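Long-range contact in fatty acid synthase 1, isoform A (Drosophila melanogaster, PDB 6FN6), which probably builds long-chain saturated fatty acids from acetyl-CoA and malonyl-CoA with NADPH, this chain being its dehydratase, enoylreductase and ketoreductase region: residues G335-E347 against V358-V370. Sequence-based numbering, arbitrary orientation.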
loop_
_atom_site.group_PDB
_atom_site.type_symbol
_atom_site.label_atom_id
_atom_site.label_comp_id
_atom_site.label_asym_id
_atom_site.label_seq_id
_atom_site.Cartn_x
_atom_site.Cartn_y
_atom_site.Cartn_z
ATOM N N GLY A 335 15.660 -51.560 -37.719
ATOM C CA GLY A 335 15.343 -52.027 -39.055
ATOM C C GLY A 335 16.154 -51.381 -40.160
ATOM O O GLY A 335 16.494 -50.200 -40.090
ATOM N N ASP A 336 16.477 -52.175 -41.177
ATOM C CA ASP A 336 17.107 -51.669 -42.387
ATOM C C ASP A 336 16.130 -51.807 -43.543
ATOM O O ASP A 336 16.144 -52.806 -44.261
ATOM C CB ASP A 336 18.399 -52.424 -42.691
ATOM C CG ASP A 336 19.018 -52.010 -44.011
ATOM O OD1 ASP A 336 18.803 -50.853 -44.433
ATOM O OD2 ASP A 336 19.728 -52.836 -44.624
ATOM N N VAL A 337 15.278 -50.803 -43.715
ATOM C CA VAL A 337 14.253 -50.839 -44.748
ATOM C C VAL A 337 14.651 -49.911 -45.885
ATOM O O VAL A 337 15.126 -48.800 -45.654
ATOM C CB VAL A 337 12.874 -50.459 -44.179
ATOM C CG1 VAL A 337 11.810 -50.508 -45.269
ATOM C CG2 VAL A 337 12.504 -51.375 -43.027
ATOM N N ALA A 338 14.465 -50.380 -47.113
ATOM C CA ALA A 338 14.794 -49.596 -48.294
ATOM C C ALA A 338 13.661 -49.669 -49.307
ATOM O O ALA A 338 12.860 -50.604 -49.288
ATOM C CB ALA A 338 16.093 -50.084 -48.913
ATOM N N VAL A 339 13.591 -48.674 -50.185
ATOM C CA VAL A 339 12.627 -48.691 -51.273
ATOM C C VAL A 339 13.385 -48.874 -52.578
ATOM O O VAL A 339 14.241 -48.064 -52.933
ATOM C CB VAL A 339 11.774 -47.410 -51.299
ATOM C CG1 VAL A 339 10.740 -47.475 -52.418
ATOM C CG2 VAL A 339 11.095 -47.196 -49.955
ATOM N N VAL A 340 13.060 -49.947 -53.288
ATOM C CA VAL A 340 13.725 -50.276 -54.538
ATOM C C VAL A 340 12.903 -49.743 -55.701
ATOM O O VAL A 340 11.688 -49.929 -55.750
ATOM C CB VAL A 340 13.949 -51.790 -54.675
ATOM C CG1 VAL A 340 14.844 -52.084 -55.867
ATOM C CG2 VAL A 340 14.548 -52.362 -53.397
ATOM N N THR A 341 13.573 -49.080 -56.636
ATOM C CA THR A 341 12.899 -48.492 -57.787
ATOM C C THR A 341 13.622 -48.865 -59.074
ATOM O O THR A 341 14.846 -48.776 -59.163
ATOM C CB THR A 341 12.816 -46.956 -57.673
ATOM O OG1 THR A 341 12.140 -46.427 -58.821
ATOM C CG2 THR A 341 14.209 -46.335 -57.572
ATOM N N SER A 342 12.848 -49.291 -60.066
ATOM C CA SER A 342 13.392 -49.651 -61.365
ATOM C C SER A 342 13.204 -48.516 -62.366
ATOM O O SER A 342 13.776 -48.541 -63.455
ATOM C CB SER A 342 12.724 -50.925 -61.886
ATOM O OG SER A 342 13.290 -51.335 -63.117
ATOM N N ASN A 343 12.401 -47.523 -61.995
ATOM C CA ASN A 343 12.059 -46.449 -62.917
ATOM C C ASN A 343 12.964 -45.235 -62.705
ATOM O O ASN A 343 12.659 -44.137 -63.173
ATOM C CB ASN A 343 10.591 -46.050 -62.750
ATOM C CG ASN A 343 9.642 -47.218 -62.959
ATOM O OD1 ASN A 343 8.736 -47.448 -62.156
ATOM N ND2 ASN A 343 9.851 -47.968 -64.036
ATOM N N ASN A 344 14.072 -45.446 -61.999
ATOM C CA ASN A 344 15.103 -44.424 -61.819
ATOM C C ASN A 344 14.532 -43.039 -61.504
ATOM O O ASN A 344 14.962 -42.035 -62.076
ATOM C CB ASN A 344 15.988 -44.359 -63.064
ATOM C CG ASN A 344 16.691 -45.677 -63.341
ATOM O OD1 ASN A 344 16.558 -46.249 -64.422
ATOM N ND2 ASN A 344 17.431 -46.172 -62.353
ATOM N N ASN A 345 13.563 -42.998 -60.596
ATOM C CA ASN A 345 12.979 -41.745 -60.124
ATOM C C ASN A 345 13.349 -41.531 -58.658
ATOM O O ASN A 345 12.504 -41.185 -57.833
ATOM C CB ASN A 345 11.459 -41.751 -60.296
ATOM C CG ASN A 345 10.793 -42.901 -59.570
ATOM O OD1 ASN A 345 11.424 -43.916 -59.276
ATOM N ND2 ASN A 345 9.508 -42.743 -59.269
ATOM N N GLU A 346 14.623 -41.752 -58.350
ATOM C CA GLU A 346 15.121 -41.701 -56.978
ATOM C C GLU A 346 14.802 -40.388 -56.265
ATOM O O GLU A 346 14.261 -40.400 -55.160
ATOM C CB GLU A 346 16.636 -41.917 -56.963
ATOM C CG GLU A 346 17.081 -43.296 -57.422
ATOM C CD GLU A 346 17.237 -43.401 -58.930
ATOM O OE1 GLU A 346 17.123 -42.364 -59.620
ATOM O OE2 GLU A 346 17.473 -44.522 -59.426
ATOM N N GLU A 347 15.139 -39.261 -56.887
ATOM C CA GLU A 347 14.913 -37.958 -56.264
ATOM C C GLU A 347 13.456 -37.785 -55.840
ATOM O O GLU A 347 13.175 -37.247 -54.768
ATOM C CB GLU A 347 15.313 -36.823 -57.213
ATOM C CG GLU A 347 16.789 -36.442 -57.151
ATOM C CD GLU A 347 17.682 -37.380 -57.942
ATOM O OE1 GLU A 347 17.178 -38.056 -58.863
ATOM O OE2 GLU A 347 18.893 -37.438 -57.640
ATOM N N VAL A 358 14.286 -44.180 -44.231
ATOM C CA VAL A 358 14.243 -45.310 -45.144
ATOM C C VAL A 358 15.127 -44.950 -46.326
ATOM O O VAL A 358 14.888 -43.954 -47.007
ATOM C CB VAL A 358 12.798 -45.634 -45.581
ATOM C CG1 VAL A 358 12.782 -46.700 -46.668
ATOM C CG2 VAL A 358 11.974 -46.088 -44.391
ATOM N N ARG A 359 16.149 -45.760 -46.568
ATOM C CA ARG A 359 17.066 -45.500 -47.668
ATOM C C ARG A 359 16.425 -45.887 -48.996
ATOM O O ARG A 359 15.342 -46.468 -49.023
ATOM C CB ARG A 359 18.384 -46.248 -47.453
ATOM C CG ARG A 359 18.253 -47.750 -47.297
ATOM C CD ARG A 359 19.422 -48.311 -46.505
ATOM N NE ARG A 359 19.536 -49.758 -46.656
ATOM C CZ ARG A 359 20.153 -50.355 -47.670
ATOM N NH1 ARG A 359 20.715 -49.635 -48.634
ATOM N NH2 ARG A 359 20.209 -51.678 -47.723
ATOM N N VAL A 360 17.097 -45.549 -50.092
ATOM C CA VAL A 360 16.612 -45.875 -51.427
ATOM C C VAL A 360 17.725 -46.482 -52.276
ATOM O O VAL A 360 18.808 -45.910 -52.397
ATOM C CB VAL A 360 16.023 -44.626 -52.118
ATOM C CG1 VAL A 360 15.525 -44.963 -53.521
ATOM C CG2 VAL A 360 14.901 -44.028 -51.282
ATOM N N VAL A 361 17.447 -47.644 -52.859
ATOM C CA VAL A 361 18.407 -48.322 -53.720
ATOM C C VAL A 361 17.893 -48.275 -55.156
ATOM O O VAL A 361 16.688 -48.359 -55.396
ATOM C CB VAL A 361 18.651 -49.770 -53.256
ATOM C CG1 VAL A 361 19.621 -50.485 -54.193
ATOM C CG2 VAL A 361 19.173 -49.789 -51.828
ATOM N N SER A 362 18.816 -48.145 -56.104
ATOM C CA SER A 362 18.470 -48.036 -57.518
ATOM C C SER A 362 18.867 -49.287 -58.291
ATOM O O SER A 362 20.020 -49.441 -58.691
ATOM C CB SER A 362 19.150 -46.815 -58.138
ATOM O OG SER A 362 18.879 -45.646 -57.388
ATOM N N LYS A 363 17.901 -50.175 -58.504
ATOM C CA LYS A 363 18.143 -51.398 -59.260
ATOM C C LYS A 363 16.880 -51.864 -59.975
ATOM O O LYS A 363 15.770 -51.711 -59.466
ATOM C CB LYS A 363 18.661 -52.505 -58.340
ATOM C CG LYS A 363 20.126 -52.354 -57.962
ATOM C CD LYS A 363 20.647 -53.573 -57.218
ATOM C CE LYS A 363 22.109 -53.406 -56.833
ATOM N NZ LYS A 363 23.002 -53.320 -58.023
ATOM N N ASP A 364 17.066 -52.436 -61.159
ATOM C CA ASP A 364 15.957 -52.932 -61.965
ATOM C C ASP A 364 15.652 -54.365 -61.546
ATOM O O ASP A 364 16.449 -55.273 -61.776
ATOM C CB ASP A 364 16.301 -52.859 -63.456
ATOM C CG ASP A 364 15.112 -53.162 -64.348
ATOM O OD1 ASP A 364 13.986 -53.280 -63.822
ATOM O OD2 ASP A 364 15.305 -53.277 -65.577
ATOM N N VAL A 365 14.489 -54.562 -60.933
ATOM C CA VAL A 365 14.141 -55.845 -60.331
ATOM C C VAL A 365 14.158 -56.977 -61.357
ATOM O O VAL A 365 14.255 -58.148 -60.990
ATOM C CB VAL A 365 12.765 -55.757 -59.632
ATOM C CG1 VAL A 365 11.656 -55.496 -60.645
ATOM C CG2 VAL A 365 12.479 -57.027 -58.839
ATOM N N LEU A 366 14.068 -56.635 -62.638
ATOM C CA LEU A 366 14.124 -57.645 -63.686
ATOM C C LEU A 366 15.582 -58.014 -63.973
ATOM O O LEU A 366 16.434 -57.138 -64.119
ATOM C CB LEU A 366 13.425 -57.159 -64.964
ATOM C CG LEU A 366 11.898 -57.000 -64.895
ATOM C CD1 LEU A 366 11.501 -55.682 -64.248
ATOM C CD2 LEU A 366 11.268 -57.128 -66.274
ATOM N N LYS A 367 15.853 -59.317 -64.044
ATOM C CA LYS A 367 17.193 -59.858 -64.329
ATOM C C LYS A 367 18.244 -59.759 -63.215
ATOM O O LYS A 367 19.307 -60.365 -63.349
ATOM C CB LYS A 367 17.778 -59.240 -65.607
ATOM C CG LYS A 367 17.663 -60.161 -66.821
ATOM C CD LYS A 367 19.033 -60.378 -67.460
ATOM C CE LYS A 367 19.038 -61.587 -68.386
ATOM N NZ LYS A 367 20.383 -61.821 -68.976
ATOM N N GLU A 368 17.995 -59.021 -62.136
ATOM C CA GLU A 368 19.015 -58.931 -61.091
ATOM C C GLU A 368 18.399 -58.798 -59.697
ATOM O O GLU A 368 17.274 -58.319 -59.553
ATOM C CB GLU A 368 19.955 -57.743 -61.351
ATOM C CG GLU A 368 19.346 -56.377 -61.059
ATOM C CD GLU A 368 20.271 -55.231 -61.431
ATOM O OE1 GLU A 368 21.431 -55.499 -61.809
ATOM O OE2 GLU A 368 19.841 -54.061 -61.337
ATOM N N PRO A 369 19.147 -59.230 -58.663
ATOM C CA PRO A 369 18.727 -59.116 -57.261
ATOM C C PRO A 369 18.778 -57.695 -56.716
ATOM O O PRO A 369 19.754 -56.981 -56.949
ATOM C CB PRO A 369 19.727 -60.010 -56.527
ATOM C CG PRO A 369 20.945 -59.971 -57.363
ATOM C CD PRO A 369 20.467 -59.881 -58.780
ATOM N N VAL A 370 17.736 -57.294 -55.996
ATOM C CA VAL A 370 17.652 -55.937 -55.475
ATOM C C VAL A 370 18.634 -55.758 -54.317
ATOM O O VAL A 370 19.261 -54.707 -54.183
ATOM C CB VAL A 370 16.209 -55.600 -55.041
ATOM C CG1 VAL A 370 15.270 -55.673 -56.236
ATOM C CG2 VAL A 370 15.734 -56.539 -53.934
#
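Strands 335-341 and 359-362 are the parallel neighbours of a beta-alpha-beta unit at one edge of a mixed sheet, joined through helix 346-353. Seven strands of that sheet run in the 3-2-1-4-5-7-6 order of class I methyltransferases, consistent with the pseudo-methyltransferase domain of animal fatty acid synthases. Parallel pairing here is a ladder in which Val339 bonds twice: its N reaches Arg359 O at 3.0 Å, and its O accepts Val361 N at 3.2 Å. On the face of Val339 and Val360, Val358 CG1 lies 3.7 Å from Val339 CG2, and Leu353 of helix 346-353 packs against all three valines. On the other face, Val340 CG1 meets Val370 CG1 at 3.6 Å, beside Leu309.

The same face carries a salt bridge. With Arg359 CG lodged between its own backbone N and carbonyl carbon (chi1 57°), the extended chain passes Ala338 CB and brings NE within 2.6 Å of Asp336 OD1, on its syn lone pair. Carboxylate and guanidinium are nearly coplanar, and a weak NH2 bond to OD2 adds to the pairing, while Glu371 holds NH2 as well. With an alanine in place of Asp336, NE would probably lose its mate and the guanidinium, though still bonded to Glu371, would be freer to turn. Farther along, Ser362 OG donates to Glu346 OE2 at 2.7 Å, approaching on the anti side, 30° out of the carboxylate plane.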